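Translocator protein bipD (PDB 3NFT) is required for invasion of epithelial cells and for survival within host cells, and probably regulates secretion of the effectors BipB and BipC by the type III secretion system. Local coordinates at residues G37-R40 / R41-E44. Residues are numbered along the deposited sequence; the frame is centred on the assembly and turned at random.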
loop_
_atom_site.group_PDB
_atom_site.type_symbol
_atom_site.label_atom_id
_atom_site.label_comp_id
_atom_site.label_asym_id
_atom_site.label_seq_id
_atom_site.Cartn_x
_atom_site.Cartn_y
_atom_site.Cartn_z
ATOM N N GLY A 37 10.633 -15.517 -15.987
ATOM C CA GLY A 37 11.100 -16.652 -15.207
ATOM C C GLY A 37 10.089 -17.247 -14.254
ATOM O O GLY A 37 10.418 -18.150 -13.481
ATOM N N VAL A 38 8.838 -16.804 -14.344
ATOM C CA VAL A 38 7.779 -17.249 -13.427
ATOM C C VAL A 38 6.689 -18.032 -14.187
ATOM O O VAL A 38 6.061 -17.503 -15.088
ATOM C CB VAL A 38 7.165 -16.028 -12.697
ATOM C CG1 VAL A 38 6.028 -16.450 -11.747
ATOM C CG2 VAL A 38 8.253 -15.278 -11.908
ATOM N N ASP A 39 6.489 -19.296 -13.815
ATOM C CA ASP A 39 5.470 -20.145 -14.413
ATOM C C ASP A 39 4.849 -21.008 -13.339
ATOM O O ASP A 39 5.407 -22.030 -12.957
ATOM C CB ASP A 39 6.070 -21.019 -15.518
ATOM C CG ASP A 39 5.014 -21.810 -16.282
ATOM O OD1 ASP A 39 5.382 -22.444 -17.292
ATOM O OD2 ASP A 39 3.829 -21.843 -15.883
ATOM N N ARG A 40 3.683 -20.582 -12.852
ATOM C CA ARG A 40 3.021 -21.286 -11.773
ATOM C C ARG A 40 2.603 -22.695 -12.114
ATOM O O ARG A 40 2.359 -23.507 -11.233
ATOM C CB ARG A 40 1.799 -20.506 -11.283
ATOM C CG ARG A 40 0.736 -20.247 -12.364
ATOM C CD ARG A 40 -0.467 -19.486 -11.844
ATOM N NE ARG A 40 -1.376 -20.397 -11.194
ATOM C CZ ARG A 40 -2.706 -20.343 -11.216
ATOM N NH1 ARG A 40 -3.375 -19.372 -11.865
ATOM N NH2 ARG A 40 -3.384 -21.304 -10.624
ATOM N N ARG A 41 2.439 -22.982 -13.409
ATOM C CA ARG A 41 2.035 -24.310 -13.824
ATOM C C ARG A 41 3.056 -25.385 -13.404
ATOM O O ARG A 41 2.698 -26.537 -13.192
ATOM C CB ARG A 41 1.814 -24.354 -15.358
ATOM C CG ARG A 41 0.738 -23.372 -15.884
ATOM C CD ARG A 41 0.683 -23.264 -17.429
ATOM N NE ARG A 41 2.018 -23.013 -17.928
ATOM C CZ ARG A 41 2.370 -23.116 -19.200
ATOM N NH1 ARG A 41 1.460 -23.428 -20.113
ATOM N NH2 ARG A 41 3.629 -22.915 -19.550
ATOM N N VAL A 42 4.331 -25.014 -13.304
ATOM C CA VAL A 42 5.369 -25.954 -12.957
ATOM C C VAL A 42 5.205 -26.531 -11.535
ATOM O O VAL A 42 5.026 -27.744 -11.396
ATOM C CB VAL A 42 6.763 -25.338 -13.170
ATOM C CG1 VAL A 42 7.857 -26.242 -12.687
ATOM C CG2 VAL A 42 6.997 -25.029 -14.668
ATOM N N PRO A 43 5.264 -25.679 -10.482
ATOM C CA PRO A 43 5.019 -26.281 -9.169
ATOM C C PRO A 43 3.640 -26.859 -8.988
ATOM O O PRO A 43 3.498 -27.897 -8.343
ATOM C CB PRO A 43 5.232 -25.111 -8.220
ATOM C CG PRO A 43 4.930 -23.909 -9.022
ATOM C CD PRO A 43 5.503 -24.238 -10.374
ATOM N N GLU A 44 2.627 -26.265 -9.627
ATOM C CA GLU A 44 1.285 -26.771 -9.474
ATOM C C GLU A 44 1.129 -28.175 -10.108
ATOM O O GLU A 44 0.519 -29.057 -9.526
ATOM C CB GLU A 44 0.256 -25.774 -10.007
ATOM C CG GLU A 44 0.169 -24.568 -9.103
ATOM C CD GLU A 44 -0.727 -23.464 -9.603
ATOM O OE1 GLU A 44 -1.725 -23.756 -10.326
ATOM O OE2 GLU A 44 -0.431 -22.296 -9.299
#
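Arg40 and Glu44 form a side-on salt bridge one helical turn apart. Arg40 NE gives a hydrogen bond of 2.8 Å to Glu44 OE2. Arg40 NH2 gives a second, of 3.0 Å, to the syn lone pair of Glu44 OE1. The fit is twisted, with the guanidinium and carboxylate planes 49° apart. Arg40 starts with CG between its backbone N and carbonyl carbon (chi1 59°), and a bend at chi3 then turns NE to the carboxylate. Asn276 ND2 also donates to Glu44 OE2, so the pair is tied to helix 244-295, predicted to form a coiled coil. The backbone closes the same turn: Glu44 N gives a hydrogen bond to Arg40 O at 3.2 Å.

Asp39 caps the start of helix 41-56, which follows the loop after helix 30-35. Asp39 OD2 accepts from Arg41 N at 3.1 Å, with the donor above the carboxylate plane. Asp39 OD2 also takes Arg41 NE on its syn lone pair, at 3.0 Å, so two donors grip it. Arg41 NH2 gives a hydrogen bond of 2.9 Å to Asp39 OD1, which completes a second side-on salt bridge, and the two flat groups lie nearly coplanar, 27° apart. Asp39 O receives Val42 N at 3.2 Å. Pro43 has no N-H to offer, and its CD packs against the carbonyl oxygens of Asp39 and Arg40.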